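Local coordinates for molybdopterin-guanine dinucleotide biosynthesis adapter protein (Escherichia coli, PDB 1NP6), which binds GTP, hydrolyses it weakly, and may act as an adapter for efficient biosynthesis and use of the molybdopterin-guanine dinucleotide cofactor, at residues Leu23-Pro28 / Asn156-Leu161; Glu58-Lys61 / Gln66-Val69; Leu101-Val106 / Glu167-Gln172; Val118-Gly123 / Glu129-Asp134. All blocks are in the same frame, centred on the assembly; numbering follows the deposited sequence.

How the contacts relate
Contacts 1 and 3 belong together: both use helix 158-170, the first at its start against helix 19-32, the second at its far end against strand 103-107, and they touch where I27 packs on L105. Both are partly buried. Contacts 2 and 4 are buried, though neither is central: contact 4 lines one face of strand 116-120 in the parallel sheet, whereas contact 2 sits in the arm that meets the second subunit, with its centre about 36 Å from that of contact 1. The chemistry follows the place. Contacts 3 and 4 are apolar, contact 1 mixes methyl packing with a lysine chain, and contact 2 sets a threonine beside an arginine held by outside partners.

Contact 1 (Leu23-Pro28 / Asn156-Leu161); sequences LKKLIP and NDVEGL
Just ahead of V158, which packs against K25 and L26, D157 OD1 takes the N-H of G160 at 2.9 Å (G160 N to D157 OD1). That bond makes D157 the N-cap of helix 158-170; it reaches the oxygen from well above the carboxylate plane, bent to 146° at the hydrogen. With the helix start fixed this way, V158 faces helix 19-32 and divides its two methyls between different targets. Its CG1, opposite the backbone N across the CA-CB bond (chi1 -180°), lies against the backbone of the neighbour, with V158 CG1 3.7 Å from K25 O. The other methyl meets the end of the lysine chain, V158 CG2 lying 3.6 Å from K25 NZ, and K25 bends at chi3 as it passes V158 at about a right angle. An alanine at V158 would keep neither methyl, which would probably open a gap over the K25 carbonyl and let the lysine chain swing more freely. One turn further along helix 158-170, L161 crosses L26 at about a right angle, with L26 CD1 4.0 Å from L161 CG. The contact thus joins two helices on one side of the parallel sheet: L26 also reaches F11 of strand 8-12, L161 touches L22, and on another face of helix 19-32 K24 forms a salt bridge with E58 of the second subunit.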
loop_
_atom_site.group_PDB
_atom_site.type_symbol
_atom_site.label_atom_id
_atom_site.label_comp_id
_atom_site.label_asym_id
_atom_site.label_seq_id
_atom_site.Cartn_x
_atom_site.Cartn_y
_atom_site.Cartn_z
ATOM N N LEU B 23 -6.907 -14.993 -14.680
ATOM C CA LEU B 23 -6.575 -14.760 -13.267
ATOM C C LEU B 23 -7.821 -14.467 -12.419
ATOM O O LEU B 23 -7.892 -14.868 -11.253
ATOM C CB LEU B 23 -5.550 -13.648 -13.126
ATOM C CG LEU B 23 -4.065 -13.960 -12.927
ATOM C CD1 LEU B 23 -3.669 -15.401 -13.218
ATOM C CD2 LEU B 23 -3.190 -12.964 -13.703
ATOM N N LYS B 24 -8.803 -13.799 -13.025
ATOM C CA LYS B 24 -10.099 -13.503 -12.394
ATOM C C LYS B 24 -10.842 -14.739 -11.918
ATOM O O LYS B 24 -11.551 -14.667 -10.917
ATOM C CB LYS B 24 -11.008 -12.711 -13.345
ATOM C CG LYS B 24 -10.823 -11.218 -13.273
ATOM C CD LYS B 24 -12.124 -10.491 -13.574
ATOM C CE LYS B 24 -11.919 -9.355 -14.566
ATOM N NZ LYS B 24 -13.040 -9.282 -15.548
ATOM N N LYS B 25 -10.682 -15.861 -12.629
ATOM C CA LYS B 25 -11.283 -17.151 -12.252
ATOM C C LYS B 25 -10.349 -18.116 -11.499
ATOM O O LYS B 25 -10.810 -18.990 -10.769
ATOM C CB LYS B 25 -11.834 -17.896 -13.478
ATOM C CG LYS B 25 -12.257 -17.026 -14.651
ATOM C CD LYS B 25 -13.256 -17.755 -15.531
ATOM C CE LYS B 25 -12.561 -18.600 -16.587
ATOM N NZ LYS B 25 -13.391 -19.764 -17.025
ATOM N N LEU B 26 -9.041 -17.994 -11.699
ATOM C CA LEU B 26 -8.108 -18.907 -11.036
ATOM C C LEU B 26 -7.956 -18.604 -9.551
ATOM O O LEU B 26 -7.906 -19.535 -8.724
ATOM C CB LEU B 26 -6.730 -18.865 -11.736
ATOM C CG LEU B 26 -5.625 -19.702 -11.081
ATOM C CD1 LEU B 26 -5.907 -21.204 -11.164
ATOM C CD2 LEU B 26 -4.250 -19.335 -11.702
ATOM N N ILE B 27 -7.893 -17.311 -9.211
ATOM C CA ILE B 27 -7.698 -16.860 -7.834
ATOM C C ILE B 27 -8.813 -17.376 -6.882
ATOM O O ILE B 27 -8.514 -17.944 -5.830
ATOM C CB ILE B 27 -7.495 -15.314 -7.771
ATOM C CG1 ILE B 27 -6.081 -14.940 -8.280
ATOM C CG2 ILE B 27 -7.678 -14.771 -6.345
ATOM C CD1 ILE B 27 -5.914 -13.457 -8.672
ATOM N N PRO B 28 -10.081 -17.208 -7.247
ATOM C CA PRO B 28 -11.169 -17.810 -6.449
ATOM C C PRO B 28 -11.009 -19.314 -6.266
ATOM O O PRO B 28 -11.200 -19.800 -5.148
ATOM C CB PRO B 28 -12.441 -17.497 -7.270
ATOM C CG PRO B 28 -12.098 -16.283 -8.072
ATOM C CD PRO B 28 -10.595 -16.407 -8.379
ATOM N N ASN B 156 -9.083 -23.522 -20.802
ATOM C CA ASN B 156 -10.486 -23.482 -20.380
ATOM C C ASN B 156 -10.839 -24.477 -19.246
ATOM O O ASN B 156 -11.987 -24.524 -18.792
ATOM C CB ASN B 156 -11.407 -23.624 -21.606
ATOM C CG ASN B 156 -11.148 -22.540 -22.681
ATOM O OD1 ASN B 156 -11.446 -21.358 -22.489
ATOM N ND2 ASN B 156 -10.585 -22.953 -23.813
ATOM N N ASP B 157 -9.847 -25.241 -18.772
ATOM C CA ASP B 157 -10.005 -26.127 -17.604
ATOM C C ASP B 157 -9.380 -25.482 -16.350
ATOM O O ASP B 157 -8.272 -25.845 -15.937
ATOM C CB ASP B 157 -9.374 -27.505 -17.894
ATOM C CG ASP B 157 -9.676 -28.568 -16.809
ATOM O OD1 ASP B 157 -10.199 -28.259 -15.714
ATOM O OD2 ASP B 157 -9.407 -29.772 -16.975
ATOM N N VAL B 158 -10.118 -24.550 -15.744
ATOM C CA VAL B 158 -9.674 -23.789 -14.571
ATOM C C VAL B 158 -9.355 -24.633 -13.324
ATOM O O VAL B 158 -8.335 -24.387 -12.650
ATOM C CB VAL B 158 -10.671 -22.645 -14.217
ATOM C CG1 VAL B 158 -10.204 -21.855 -12.994
ATOM C CG2 VAL B 158 -10.865 -21.709 -15.405
ATOM N N GLU B 159 -10.215 -25.603 -13.000
ATOM C CA GLU B 159 -9.914 -26.528 -11.895
ATOM C C GLU B 159 -8.657 -27.376 -12.146
ATOM O O GLU B 159 -7.896 -27.663 -11.216
ATOM C CB GLU B 159 -11.108 -27.442 -11.561
ATOM C CG GLU B 159 -12.386 -26.709 -11.164
ATOM C CD GLU B 159 -12.262 -25.941 -9.854
ATOM O OE1 GLU B 159 -11.566 -26.424 -8.928
ATOM O OE2 GLU B 159 -12.861 -24.845 -9.757
ATOM N N GLY B 160 -8.455 -27.784 -13.395
ATOM C CA GLY B 160 -7.271 -28.522 -13.787
ATOM C C GLY B 160 -6.021 -27.671 -13.593
ATOM O O GLY B 160 -5.000 -28.171 -13.106
ATOM N N LEU B 161 -6.126 -26.395 -13.969
ATOM C CA LEU B 161 -5.060 -25.401 -13.782
ATOM C C LEU B 161 -4.739 -25.187 -12.293
ATOM O O LEU B 161 -3.573 -25.147 -11.900
ATOM C CB LEU B 161 -5.444 -24.080 -14.477
ATOM C CG LEU B 161 -4.433 -22.920 -14.495
ATOM C CD1 LEU B 161 -3.053 -23.373 -14.996
ATOM C CD2 LEU B 161 -4.962 -21.773 -15.341
#

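Contact 2 (Glu58-Lys61 / Gln66-Val69); sequences ELRK and QTIV
R60 and T67 cross at about a right angle, the threonine presenting its methyl and its hydroxyl to successive parts of the arginine chain. T67 CG2 touches first, 3.6 Å from R60 CG, near the root of the chain. Farther along, T67 OG1 lies 3.8 Å from R60 CD and beside the guanidinium, close to its plane and at its edge. The chain reaches this spot because R60 folds at chi3 (-65°) after an extended stretch, and because T67 holds OG1 between its backbone N and carbonyl carbon (chi1 53°). L59 adds a looser touch, L59 CB to T67 CG2 at 4.4 Å. In the fold this is where helix 53-61 turns back onto the short antiparallel pair of strands 66-70 and 74-80; residues 66-69 also form a parallel ladder with a strand of the second subunit, so the sheet runs on through the dimer. The charged end of R60 is held by others: NE bonds to S56 OG, and NH1 makes salt bridges with both D48 and E80. A leucine in place of R60 would probably leave those two carboxylates without their shared positive partner and S56 OG without its N-H donor. T67 in turn pairs through its backbone with M78, whose side chain packs against both T67 and R60.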
loop_
_atom_site.group_PDB
_atom_site.type_symbol
_atom_site.label_atom_id
_atom_site.label_comp_id
_atom_site.label_asym_id
_atom_site.label_seq_id
_atom_site.Cartn_x
_atom_site.Cartn_y
_atom_site.Cartn_z
ATOM N N GLU B 58 -4.849 14.354 -1.831
ATOM C CA GLU B 58 -4.505 15.678 -1.269
ATOM C C GLU B 58 -3.202 15.730 -0.437
ATOM O O GLU B 58 -2.411 16.672 -0.559
ATOM C CB GLU B 58 -5.666 16.269 -0.462
ATOM C CG GLU B 58 -7.019 16.216 -1.166
ATOM C CD GLU B 58 -7.241 17.345 -2.159
ATOM O OE1 GLU B 58 -6.392 18.262 -2.260
ATOM O OE2 GLU B 58 -8.281 17.313 -2.849
ATOM N N LEU B 59 -2.982 14.724 0.401
ATOM C CA LEU B 59 -1.788 14.668 1.248
ATOM C C LEU B 59 -0.501 14.462 0.440
ATOM O O LEU B 59 0.551 15.031 0.772
ATOM C CB LEU B 59 -1.945 13.540 2.282
ATOM C CG LEU B 59 -2.242 13.809 3.766
ATOM C CD1 LEU B 59 -2.619 15.261 4.106
ATOM C CD2 LEU B 59 -3.317 12.845 4.236
ATOM N N ARG B 60 -0.582 13.638 -0.606
ATOM C CA ARG B 60 0.570 13.389 -1.479
ATOM C C ARG B 60 0.822 14.615 -2.369
ATOM O O ARG B 60 1.975 14.959 -2.645
ATOM C CB ARG B 60 0.357 12.127 -2.343
ATOM C CG ARG B 60 0.625 10.818 -1.604
ATOM C CD ARG B 60 0.415 9.547 -2.435
ATOM N NE ARG B 60 -0.996 9.381 -2.828
ATOM C CZ ARG B 60 -1.462 9.571 -4.066
ATOM N NH1 ARG B 60 -0.626 9.917 -5.051
ATOM N NH2 ARG B 60 -2.773 9.429 -4.325
ATOM N N LYS B 61 -0.262 15.266 -2.811
ATOM C CA LYS B 61 -0.161 16.532 -3.555
ATOM C C LYS B 61 0.561 17.616 -2.747
ATOM O O LYS B 61 1.292 18.426 -3.320
ATOM C CB LYS B 61 -1.551 17.034 -3.984
ATOM C CG LYS B 61 -1.579 17.820 -5.292
ATOM C CD LYS B 61 -2.751 18.796 -5.335
ATOM C CE LYS B 61 -2.513 19.915 -6.343
ATOM N NZ LYS B 61 -3.790 20.422 -6.930
ATOM N N GLN B 66 5.100 8.953 1.227
ATOM C CA GLN B 66 4.411 7.679 1.445
ATOM C C GLN B 66 3.186 7.960 2.310
ATOM O O GLN B 66 3.264 8.755 3.253
ATOM C CB GLN B 66 5.318 6.662 2.141
ATOM C CG GLN B 66 6.500 6.111 1.223
ATOM C CD GLN B 66 7.423 5.162 1.944
ATOM O OE1 GLN B 66 6.969 4.196 2.541
ATOM N NE2 GLN B 66 8.729 5.416 1.865
ATOM N N THR B 67 2.058 7.334 1.966
ATOM C CA THR B 67 0.836 7.442 2.789
ATOM C C THR B 67 0.284 6.059 3.082
ATOM O O THR B 67 0.420 5.141 2.226
ATOM C CB THR B 67 -0.280 8.268 2.081
ATOM O OG1 THR B 67 -0.541 7.737 0.760
ATOM C CG2 THR B 67 0.167 9.707 1.835
ATOM N N ILE B 68 -0.353 5.931 4.271
ATOM C CA ILE B 68 -1.286 4.818 4.572
ATOM C C ILE B 68 -2.650 5.425 4.944
ATOM O O ILE B 68 -2.724 6.359 5.760
ATOM C CB ILE B 68 -0.752 3.869 5.715
ATOM C CG1 ILE B 68 0.440 3.032 5.233
ATOM C CG2 ILE B 68 -1.846 2.848 6.262
ATOM C CD1 ILE B 68 1.158 2.280 6.356
ATOM N N VAL B 69 -3.710 4.880 4.340
ATOM C CA VAL B 69 -5.112 5.141 4.775
ATOM C C VAL B 69 -5.668 3.794 5.276
ATOM O O VAL B 69 -5.689 2.807 4.511
ATOM C CB VAL B 69 -5.992 5.711 3.622
ATOM C CG1 VAL B 69 -7.438 5.974 4.103
ATOM C CG2 VAL B 69 -5.404 6.997 3.046
#

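Contact 3 (Leu101-Val106 / Glu167-Gln172); sequences LDLILV and EWMQKQ
M169 and L103 cross at about a right angle where the C-terminal helix 158-170 lies over the parallel sheet of this P-loop NTPase-type fold. Strand 103-107 runs between strands 37-42 and 8-12, and L103 turns its side chain toward the helix. From the helix, M169 sends its CB toward the strand, with CG set opposite its own carbonyl carbon (chi1 -78°). M169 CG then lies 4.1 Å from L103 CD1, and the sulfur follows at the same range, M169 SD to L103 CD1 being 4.1 Å. A bend about the CG-SD bond (chi3 80°) brings the end methyl round to the start of the strand, over D102 and the base of L103. There M169 CE lands 3.8 Å from L103 CB and 4.1 Å from CB of the preceding residue, D102.

L103 CD1 is therefore shared: besides the methionine it meets the indole of W168, coming in at the ring edge and in the ring plane. W168 itself reaches P7, L9 and A115, and L103 packs on L30 of helix 19-32, so the pair ties the end of the last helix to both the sheet and its neighbouring helix. The carboxylate of D102 leads away from the helix to a salt bridge with R36. L101 and D102 are predicted to take part in GTP binding, but what D102 offers the helix here is van der Waals packing, including a backbone carbonyl under the methionine methyl. At the edge-on touch, L103 CD1 is 3.9 Å from W168 CZ3; at the tip of the methionine, M169 CE is 3.6 Å from D102 O.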
loop_
_atom_site.group_PDB
_atom_site.type_symbol
_atom_site.label_atom_id
_atom_site.label_comp_id
_atom_site.label_asym_id
_atom_site.label_seq_id
_atom_site.Cartn_x
_atom_site.Cartn_y
_atom_site.Cartn_z
ATOM N N LEU B 101 0.418 -15.356 3.578
ATOM C CA LEU B 101 0.279 -15.736 2.162
ATOM C C LEU B 101 1.002 -17.042 1.879
ATOM O O LEU B 101 1.982 -17.368 2.551
ATOM C CB LEU B 101 0.830 -14.641 1.226
ATOM C CG LEU B 101 0.192 -13.240 1.167
ATOM C CD1 LEU B 101 1.034 -12.320 0.284
ATOM C CD2 LEU B 101 -1.292 -13.220 0.687
ATOM N N ASP B 102 0.539 -17.765 0.863
ATOM C CA ASP B 102 1.143 -19.035 0.437
ATOM C C ASP B 102 1.824 -18.984 -0.929
ATOM O O ASP B 102 2.637 -19.846 -1.246
ATOM C CB ASP B 102 0.068 -20.124 0.390
ATOM C CG ASP B 102 -0.653 -20.287 1.713
ATOM O OD1 ASP B 102 0.031 -20.490 2.734
ATOM O OD2 ASP B 102 -1.899 -20.223 1.837
ATOM N N LEU B 103 1.468 -17.980 -1.734
ATOM C CA LEU B 103 1.773 -17.934 -3.159
ATOM C C LEU B 103 1.557 -16.520 -3.669
ATOM O O LEU B 103 0.526 -15.923 -3.398
ATOM C CB LEU B 103 0.825 -18.866 -3.932
ATOM C CG LEU B 103 0.830 -18.812 -5.458
ATOM C CD1 LEU B 103 2.006 -19.643 -6.028
ATOM C CD2 LEU B 103 -0.494 -19.291 -6.021
ATOM N N ILE B 104 2.514 -15.993 -4.426
ATOM C CA ILE B 104 2.324 -14.690 -5.049
ATOM C C ILE B 104 2.283 -14.814 -6.569
ATOM O O ILE B 104 3.256 -15.256 -7.189
ATOM C CB ILE B 104 3.433 -13.703 -4.574
ATOM C CG1 ILE B 104 3.331 -13.449 -3.064
ATOM C CG2 ILE B 104 3.367 -12.393 -5.327
ATOM C CD1 ILE B 104 4.622 -12.838 -2.432
ATOM N N LEU B 105 1.157 -14.410 -7.170
ATOM C CA LEU B 105 1.004 -14.383 -8.623
ATOM C C LEU B 105 1.526 -13.059 -9.197
ATOM O O LEU B 105 1.346 -12.018 -8.568
ATOM C CB LEU B 105 -0.464 -14.587 -9.034
ATOM C CG LEU B 105 -1.118 -15.864 -8.477
ATOM C CD1 LEU B 105 -2.660 -15.813 -8.521
ATOM C CD2 LEU B 105 -0.601 -17.093 -9.230
ATOM N N VAL B 106 2.133 -13.112 -10.391
ATOM C CA VAL B 106 2.761 -11.929 -11.020
ATOM C C VAL B 106 2.314 -11.736 -12.461
ATOM O O VAL B 106 2.343 -12.682 -13.257
ATOM C CB VAL B 106 4.315 -12.015 -10.965
ATOM C CG1 VAL B 106 4.962 -10.724 -11.536
ATOM C CG2 VAL B 106 4.773 -12.289 -9.545
ATOM N N GLU B 167 0.314 -28.706 -7.249
ATOM C CA GLU B 167 1.325 -29.740 -7.415
ATOM C C GLU B 167 2.729 -29.160 -7.612
ATOM O O GLU B 167 3.695 -29.720 -7.114
ATOM C CB GLU B 167 0.949 -30.669 -8.568
ATOM C CG GLU B 167 -0.002 -31.768 -8.131
ATOM C CD GLU B 167 -1.106 -32.026 -9.133
ATOM O OE1 GLU B 167 -0.791 -32.238 -10.324
ATOM O OE2 GLU B 167 -2.288 -32.022 -8.728
ATOM N N TRP B 168 2.813 -28.051 -8.350
ATOM C CA TRP B 168 4.035 -27.274 -8.494
ATOM C C TRP B 168 4.473 -26.673 -7.152
ATOM O O TRP B 168 5.671 -26.691 -6.821
ATOM C CB TRP B 168 3.864 -26.185 -9.565
ATOM C CG TRP B 168 5.031 -25.225 -9.622
ATOM C CD1 TRP B 168 6.243 -25.427 -10.252
ATOM C CD2 TRP B 168 5.103 -23.927 -9.025
ATOM N NE1 TRP B 168 7.046 -24.325 -10.082
ATOM C CE2 TRP B 168 6.382 -23.396 -9.323
ATOM C CE3 TRP B 168 4.219 -23.150 -8.249
ATOM C CZ2 TRP B 168 6.788 -22.131 -8.883
ATOM C CZ3 TRP B 168 4.624 -21.899 -7.811
ATOM C CH2 TRP B 168 5.903 -21.396 -8.138
ATOM N N MET B 169 3.509 -26.162 -6.377
ATOM C CA MET B 169 3.798 -25.571 -5.065
ATOM C C MET B 169 4.427 -26.582 -4.089
ATOM O O MET B 169 5.328 -26.238 -3.312
ATOM C CB MET B 169 2.539 -24.952 -4.434
ATOM C CG MET B 169 2.138 -23.586 -5.009
ATOM S SD MET B 169 0.437 -23.091 -4.428
ATOM C CE MET B 169 0.857 -22.511 -2.836
ATOM N N GLN B 170 3.954 -27.826 -4.142
ATOM C CA GLN B 170 4.474 -28.906 -3.292
ATOM C C GLN B 170 5.962 -29.173 -3.533
ATOM O O GLN B 170 6.677 -29.564 -2.613
ATOM C CB GLN B 170 3.694 -30.196 -3.522
ATOM C CG GLN B 170 2.247 -30.143 -3.071
ATOM C CD GLN B 170 1.460 -31.330 -3.586
ATOM O OE1 GLN B 170 1.756 -31.845 -4.662
ATOM N NE2 GLN B 170 0.462 -31.769 -2.825
ATOM N N LYS B 171 6.413 -28.941 -4.765
ATOM C CA LYS B 171 7.809 -29.155 -5.154
ATOM C C LYS B 171 8.714 -28.016 -4.719
ATOM O O LYS B 171 9.939 -28.137 -4.792
ATOM C CB LYS B 171 7.936 -29.381 -6.677
ATOM C CG LYS B 171 7.328 -30.705 -7.155
ATOM C CD LYS B 171 7.372 -30.848 -8.674
ATOM C CE LYS B 171 5.987 -31.168 -9.244
ATOM N NZ LYS B 171 5.983 -32.303 -10.214
ATOM N N GLN B 172 8.119 -26.908 -4.282
ATOM C CA GLN B 172 8.897 -25.741 -3.861
ATOM C C GLN B 172 9.329 -25.835 -2.393
ATOM O O GLN B 172 10.461 -25.483 -2.059
ATOM C CB GLN B 172 8.129 -24.428 -4.106
ATOM C CG GLN B 172 7.630 -24.189 -5.541
ATOM C CD GLN B 172 8.641 -24.567 -6.615
ATOM O OE1 GLN B 172 8.460 -25.565 -7.325
ATOM N NE2 GLN B 172 9.700 -23.764 -6.746
#

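Contact 4 (Val118-Gly123 / Glu129-Asp134); sequences VLFRDG and EELVID
The backbones bearing V118, F120 and L131 run in opposite senses but stay apart: the CA atoms of V118 and I133 are 7.9 Å from each other, those of F120 and L131 8.3 Å, and the two backbones are not hydrogen-bonded to each other. Strand 116-120 is one of the parallel strands of the P-loop NTPase-type sheet, set between 8-12 and 137-142, while residues 129-134 belong to the loop leading on to 137-142 and lie over one face of the strand. L131 bridges the distance. With CG opposite its carbonyl carbon (chi1 -79°), it splits its two methyls between V118 and F120, the strand residues that point toward the loop. F120 and L131 meet obliquely, L131 CD1 lying 4.1 Å from F120 CD1, and F120 also packs on P128 and V144. L119, between them, points the other way, onto K19 and L22 of helix 19-32; K19 is among the residues inferred to bind GTP. R121, just past the strand, hydrogen-bonds through NH1 to G16 O in the P-loop that precedes helix 19-32. Where V118 and L131 slide past each other in opposite directions, V118 CG1 sits 3.9 Å from L131 CD2.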
loop_
_atom_site.group_PDB
_atom_site.type_symbol
_atom_site.label_atom_id
_atom_site.label_comp_id
_atom_site.label_asym_id
_atom_site.label_seq_id
_atom_site.Cartn_x
_atom_site.Cartn_y
_atom_site.Cartn_z
ATOM N N VAL B 118 2.761 -19.756 -19.558
ATOM C CA VAL B 118 2.548 -18.968 -20.769
ATOM C C VAL B 118 1.191 -19.375 -21.369
ATOM O O VAL B 118 0.838 -20.536 -21.344
ATOM C CB VAL B 118 3.683 -19.215 -21.799
ATOM C CG1 VAL B 118 3.388 -18.575 -23.177
ATOM C CG2 VAL B 118 4.997 -18.697 -21.249
ATOM N N LEU B 119 0.445 -18.408 -21.881
ATOM C CA LEU B 119 -0.898 -18.672 -22.417
ATOM C C LEU B 119 -0.920 -18.551 -23.934
ATOM O O LEU B 119 -0.156 -17.764 -24.502
ATOM C CB LEU B 119 -1.914 -17.709 -21.789
ATOM C CG LEU B 119 -1.822 -17.428 -20.276
ATOM C CD1 LEU B 119 -2.880 -16.424 -19.876
ATOM C CD2 LEU B 119 -1.920 -18.687 -19.390
ATOM N N PHE B 120 -1.773 -19.351 -24.585
ATOM C CA PHE B 120 -1.988 -19.282 -26.037
ATOM C C PHE B 120 -3.467 -19.492 -26.375
ATOM O O PHE B 120 -4.066 -20.470 -25.951
ATOM C CB PHE B 120 -1.135 -20.342 -26.776
ATOM C CG PHE B 120 -1.281 -20.306 -28.285
ATOM C CD1 PHE B 120 -0.561 -19.377 -29.051
ATOM C CD2 PHE B 120 -2.137 -21.191 -28.944
ATOM C CE1 PHE B 120 -0.712 -19.314 -30.447
ATOM C CE2 PHE B 120 -2.296 -21.141 -30.348
ATOM C CZ PHE B 120 -1.560 -20.209 -31.101
ATOM N N ARG B 121 -4.034 -18.567 -27.136
ATOM C CA ARG B 121 -5.367 -18.732 -27.721
ATOM C C ARG B 121 -5.261 -18.598 -29.228
ATOM O O ARG B 121 -4.797 -17.565 -29.737
ATOM C CB ARG B 121 -6.366 -17.699 -27.155
ATOM C CG ARG B 121 -7.809 -17.991 -27.569
ATOM C CD ARG B 121 -8.875 -17.008 -27.105
ATOM N NE ARG B 121 -8.943 -15.833 -27.970
ATOM C CZ ARG B 121 -8.406 -14.674 -27.643
ATOM N NH1 ARG B 121 -7.792 -14.565 -26.480
ATOM N NH2 ARG B 121 -8.478 -13.635 -28.460
ATOM N N ASP B 122 -5.687 -19.635 -29.946
ATOM C CA ASP B 122 -5.524 -19.683 -31.396
ATOM C C ASP B 122 -6.125 -18.456 -32.102
ATOM O O ASP B 122 -5.483 -17.864 -32.965
ATOM C CB ASP B 122 -6.106 -20.983 -31.958
ATOM C CG ASP B 122 -5.511 -21.365 -33.314
ATOM O OD1 ASP B 122 -6.305 -21.506 -34.266
ATOM O OD2 ASP B 122 -4.282 -21.565 -33.526
ATOM N N GLY B 123 -7.339 -18.068 -31.706
ATOM C CA GLY B 123 -8.055 -16.968 -32.329
ATOM C C GLY B 123 -7.503 -15.570 -32.085
ATOM O O GLY B 123 -8.144 -14.589 -32.442
ATOM N N GLU B 129 4.248 -21.037 -33.485
ATOM C CA GLU B 129 5.687 -21.016 -33.727
ATOM C C GLU B 129 6.338 -19.757 -33.178
ATOM O O GLU B 129 7.542 -19.749 -32.920
ATOM C CB GLU B 129 5.984 -21.144 -35.229
ATOM C CG GLU B 129 5.625 -22.497 -35.838
ATOM C CD GLU B 129 4.187 -22.574 -36.348
ATOM O OE1 GLU B 129 3.588 -21.522 -36.661
ATOM O OE2 GLU B 129 3.650 -23.698 -36.445
ATOM N N GLU B 130 5.550 -18.696 -32.993
ATOM C CA GLU B 130 6.092 -17.434 -32.473
ATOM C C GLU B 130 6.098 -17.313 -30.937
ATOM O O GLU B 130 6.511 -16.284 -30.398
ATOM C CB GLU B 130 5.465 -16.199 -33.162
ATOM C CG GLU B 130 3.960 -16.041 -33.020
ATOM C CD GLU B 130 3.402 -14.850 -33.792
ATOM O OE1 GLU B 130 2.688 -15.064 -34.798
ATOM O OE2 GLU B 130 3.666 -13.695 -33.387
ATOM N N LEU B 131 5.669 -18.371 -30.242
ATOM C CA LEU B 131 5.788 -18.440 -28.780
ATOM C C LEU B 131 7.250 -18.526 -28.327
ATOM O O LEU B 131 8.013 -19.360 -28.827
ATOM C CB LEU B 131 5.035 -19.652 -28.225
ATOM C CG LEU B 131 3.517 -19.567 -28.072
ATOM C CD1 LEU B 131 2.964 -20.931 -27.689
ATOM C CD2 LEU B 131 3.101 -18.509 -27.057
ATOM N N VAL B 132 7.622 -17.673 -27.374
ATOM C CA VAL B 132 8.964 -17.693 -26.780
ATOM C C VAL B 132 8.944 -18.422 -25.426
ATOM O O VAL B 132 8.415 -17.912 -24.437
ATOM C CB VAL B 132 9.607 -16.259 -26.688
ATOM C CG1 VAL B 132 9.685 -15.607 -28.057
ATOM C CG2 VAL B 132 8.850 -15.340 -25.730
ATOM N N ILE B 133 9.501 -19.631 -25.406
ATOM C CA ILE B 133 9.511 -20.484 -24.220
ATOM C C ILE B 133 10.924 -20.624 -23.647
ATOM O O ILE B 133 11.636 -21.578 -23.982
ATOM C CB ILE B 133 8.934 -21.888 -24.546
ATOM C CG1 ILE B 133 7.529 -21.780 -25.159
ATOM C CG2 ILE B 133 8.932 -22.772 -23.291
ATOM C CD1 ILE B 133 6.977 -23.095 -25.696
ATOM N N ASP B 134 11.305 -19.685 -22.779
ATOM C CA ASP B 134 12.619 -19.679 -22.122
ATOM C C ASP B 134 12.692 -20.697 -20.971
ATOM O O ASP B 134 11.761 -21.487 -20.781
ATOM C CB ASP B 134 12.986 -18.263 -21.642
ATOM C CG ASP B 134 12.035 -17.732 -20.581
ATOM O OD1 ASP B 134 11.467 -16.640 -20.783
ATOM O OD2 ASP B 134 11.795 -18.333 -19.511
#